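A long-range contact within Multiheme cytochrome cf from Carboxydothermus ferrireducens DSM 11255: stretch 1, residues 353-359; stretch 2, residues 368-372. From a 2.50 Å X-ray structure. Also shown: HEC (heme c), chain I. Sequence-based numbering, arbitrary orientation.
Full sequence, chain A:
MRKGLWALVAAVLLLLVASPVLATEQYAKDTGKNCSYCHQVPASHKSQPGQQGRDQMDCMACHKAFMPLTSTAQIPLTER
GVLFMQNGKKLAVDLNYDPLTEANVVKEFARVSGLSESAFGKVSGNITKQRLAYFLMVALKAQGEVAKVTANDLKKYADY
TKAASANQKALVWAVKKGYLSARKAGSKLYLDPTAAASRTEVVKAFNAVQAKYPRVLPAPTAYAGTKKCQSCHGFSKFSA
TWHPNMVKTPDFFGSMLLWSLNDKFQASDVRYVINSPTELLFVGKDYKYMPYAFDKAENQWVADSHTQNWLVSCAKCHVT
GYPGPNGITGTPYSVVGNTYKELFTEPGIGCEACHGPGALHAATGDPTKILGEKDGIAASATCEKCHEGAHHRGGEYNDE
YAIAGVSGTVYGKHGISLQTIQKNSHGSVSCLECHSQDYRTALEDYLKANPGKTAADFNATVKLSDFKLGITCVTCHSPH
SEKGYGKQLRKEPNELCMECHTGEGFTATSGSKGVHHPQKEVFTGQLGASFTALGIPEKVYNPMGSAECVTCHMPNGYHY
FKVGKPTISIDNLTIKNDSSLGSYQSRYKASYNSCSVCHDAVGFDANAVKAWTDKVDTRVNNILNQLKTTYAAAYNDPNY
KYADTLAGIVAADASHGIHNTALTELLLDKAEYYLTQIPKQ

Stretch 1, residues 353-359: ACHGPGA
Stretch 2 (368-372) TKILG

A heme-ligating histidine at the end of a helix is clamped to an extended loop by two hydrogen bonds to one leucine, with an isoleucine and the leucine side chain packing around the turn that follows. Residues 353-355 close a helix that begins earlier in the chain; the remainder of stretch 1 is loop until G358, the N-cap of a further helix that A359 enters at phi/psi -63/-46. Stretch 2 has no regular strand, although I370 (-143/155) and L371 (-85/123) are extended. In register, H355 CA lies 4.7 Å from L371 CA, and G358 CA lies 5.8 Å from I370 CA. The two stretches bury 272 Å² between them, both sides summed.

The heme fixes the helical end. C354, chi1 -55° (m), is joined covalently through SG to HEC CAC at 1.9 Å, and H355 NE2 binds HEC FE at 1.9 Å, the iron taking another ligand from elsewhere in the structure. H355 has phi/psi -93/0, chi1 -65° (m) and chi2 -79°. With NE2 committed to iron, H355 ND1, on the other side of the imidazole, donates to L371 O at 2.9 Å and a nearly linear 172°. That carbonyl sits at the ring edge, near its plane, as an in-plane N-H requires. The backbone completes the pair: L371 N donates to H355 O at 3.2 Å and 159°. L371 thus offers both its N and its O to the same histidine, which ties down the backbone and side chain of H355 together.

Hydrophobic side chains fill in beside these polar links. I370 is buried, chi1 -161° (t) and chi2 75° (p); its CA-to-CB bond points sideways, but the end of the side chain comes nearer, placing I370 CD1 3.3 Å from H355 O and 3.6 Å from G358 CA. I370 CG1 lies 3.9 Å from H355 CB. The CA-to-CB bond of L371 points toward stretch 1, chi1 is -69° (m) and chi2 -178° (t), and L371 CD1 reaches to 4.0 Å from C354 O and 4.3 Å from G356 N.

Two glycines make room for this packing. G356 leaves the helix at phi/psi 78/-179, a positive phi that favours glycine; a CB here would clash with P357 CD and be tight against L371 CD1. P357 follows at -57/127, its ring C-gamma exo. At G358 (-126/11) a CB would stand 3.0 Å from I370 CD1, a clash, so the absent side chain leaves space for the isoleucine tip.

P357 O and K369 O approach to 3.7 Å. A water lies within hydrogen-bonding reach of both, its O 2.9 Å from P357 O and 2.8 Å from K369 O. K369 (-111/15; chi m, m, t, m) leads its side chain away from stretch 1, and K369 NZ makes a weak 3.3 Å hydrogen bond to OG1 of T368, whose chi1 is 67° (p).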

# COMPACT_ATOMS: atom_id res chain seq x y z
N ALA A 353 -8.23 1.91 1.31
CA ALA A 353 -8.34 2.81 0.17
C ALA A 353 -7.83 2.14 -1.10
O ALA A 353 -8.27 2.48 -2.20
CB ALA A 353 -7.59 4.11 0.43
N CYS A 354 -6.92 1.18 -0.96
CA CYS A 354 -6.43 0.38 -2.07
C CYS A 354 -6.99 -1.04 -2.08
O CYS A 354 -7.27 -1.59 -3.15
CB CYS A 354 -4.90 0.31 -2.04
SG CYS A 354 -4.07 1.91 -2.04
N HIS A 355 -7.19 -1.65 -0.91
CA HIS A 355 -7.62 -3.04 -0.81
C HIS A 355 -9.13 -3.18 -0.71
O HIS A 355 -9.63 -4.30 -0.62
CB HIS A 355 -6.95 -3.71 0.40
CG HIS A 355 -5.46 -3.82 0.28
ND1 HIS A 355 -4.85 -4.79 -0.48
CD2 HIS A 355 -4.47 -3.07 0.81
CE1 HIS A 355 -3.54 -4.64 -0.40
NE2 HIS A 355 -3.28 -3.60 0.37
N GLY A 356 -9.86 -2.06 -0.72
CA GLY A 356 -11.30 -2.09 -0.71
C GLY A 356 -11.87 -2.38 0.66
O GLY A 356 -11.14 -2.57 1.63
N PRO A 357 -13.20 -2.43 0.76
CA PRO A 357 -13.84 -2.74 2.05
C PRO A 357 -13.35 -4.07 2.60
O PRO A 357 -13.39 -5.09 1.92
CB PRO A 357 -15.33 -2.79 1.70
CG PRO A 357 -15.45 -2.05 0.39
CD PRO A 357 -14.18 -2.33 -0.33
N GLY A 358 -12.88 -4.06 3.85
CA GLY A 358 -12.20 -5.23 4.37
C GLY A 358 -12.74 -5.77 5.68
O GLY A 358 -12.11 -6.64 6.29
N ALA A 359 -13.91 -5.29 6.12
CA ALA A 359 -14.46 -5.74 7.40
C ALA A 359 -14.78 -7.23 7.35
O ALA A 359 -14.46 -7.97 8.29
CB ALA A 359 -15.71 -4.93 7.75
N THR A 368 -10.65 -14.17 -0.47
CA THR A 368 -11.60 -13.81 -1.52
C THR A 368 -12.45 -12.62 -1.15
O THR A 368 -13.28 -12.21 -1.97
CB THR A 368 -12.51 -14.99 -1.86
OG1 THR A 368 -13.36 -15.27 -0.74
CG2 THR A 368 -11.69 -16.23 -2.21
N LYS A 369 -12.28 -12.05 0.04
CA LYS A 369 -13.07 -10.91 0.50
C LYS A 369 -12.24 -9.63 0.59
O LYS A 369 -12.68 -8.66 1.21
CB LYS A 369 -13.71 -11.22 1.85
CG LYS A 369 -14.61 -12.46 1.83
CD LYS A 369 -15.65 -12.35 0.73
CE LYS A 369 -16.75 -13.39 0.89
NZ LYS A 369 -16.20 -14.77 0.93
N ILE A 370 -11.05 -9.62 -0.01
CA ILE A 370 -10.18 -8.45 -0.02
C ILE A 370 -9.49 -8.41 -1.38
O ILE A 370 -9.34 -9.44 -2.05
CB ILE A 370 -9.16 -8.49 1.15
CG1 ILE A 370 -8.59 -7.09 1.42
CG2 ILE A 370 -8.05 -9.48 0.87
CD1 ILE A 370 -9.55 -6.16 2.11
N LEU A 371 -9.09 -7.22 -1.80
CA LEU A 371 -8.45 -7.03 -3.10
C LEU A 371 -6.96 -7.31 -2.97
O LEU A 371 -6.26 -6.67 -2.17
CB LEU A 371 -8.69 -5.61 -3.62
CG LEU A 371 -10.13 -5.27 -4.04
CD1 LEU A 371 -10.22 -3.84 -4.58
CD2 LEU A 371 -10.65 -6.26 -5.07
N GLY A 372 -6.47 -8.25 -3.78
CA GLY A 372 -5.07 -8.61 -3.81
C GLY A 372 -4.54 -8.65 -5.23
O GLY A 372 -5.19 -8.12 -6.14
FE HEC I . -1.36 -3.41 0.53
CHA HEC I . -0.17 -5.99 -1.38
CHB HEC I . -1.72 -5.59 3.18
CHC HEC I . -2.21 -0.79 2.56
CHD HEC I . -1.66 -1.38 -2.23
NA HEC I . -1.01 -5.42 0.85
C1A HEC I . -0.54 -6.31 -0.09
C2A HEC I . -0.50 -7.64 0.50
C3A HEC I . -0.94 -7.52 1.77
C4A HEC I . -1.27 -6.13 2.00
CMA HEC I . -1.11 -8.64 2.80
CAA HEC I . -0.05 -8.92 -0.26
CBA HEC I . 1.13 -9.68 0.36
CGA HEC I . 2.19 -8.77 0.93
O1A HEC I . 2.69 -7.87 0.20
O2A HEC I . 2.53 -8.95 2.13
NB HEC I . -1.90 -3.22 2.50
C1B HEC I . -1.88 -4.24 3.44
C2B HEC I . -2.05 -3.65 4.75
C3B HEC I . -2.21 -2.32 4.59
C4B HEC I . -2.10 -2.03 3.16
CMB HEC I . -2.13 -4.48 6.05
CAB HEC I . -2.46 -1.25 5.68
CBB HEC I . -1.37 -1.28 6.78
NC HEC I . -1.90 -1.47 0.21
C1C HEC I . -2.16 -0.54 1.21
C2C HEC I . -2.42 0.75 0.58
C3C HEC I . -2.13 0.62 -0.74
C4C HEC I . -1.89 -0.80 -1.00
CMC HEC I . -2.59 2.06 1.37
CAC HEC I . -2.22 1.71 -1.85
CBC HEC I . -1.39 2.98 -1.58
ND HEC I . -0.99 -3.66 -1.49
C1D HEC I . -1.15 -2.64 -2.44
C2D HEC I . -0.69 -3.14 -3.71
C3D HEC I . -0.23 -4.58 -3.45
C4D HEC I . -0.45 -4.81 -2.04
CMD HEC I . -0.68 -2.37 -5.04
CAD HEC I . 0.38 -5.55 -4.48
CBD HEC I . 1.88 -5.48 -4.23
CGD HEC I . 2.67 -5.83 -5.47
O1D HEC I . 3.80 -5.30 -5.63
O2D HEC I . 2.16 -6.64 -6.30
O HOH W 1 -14.12 -7.52 3.29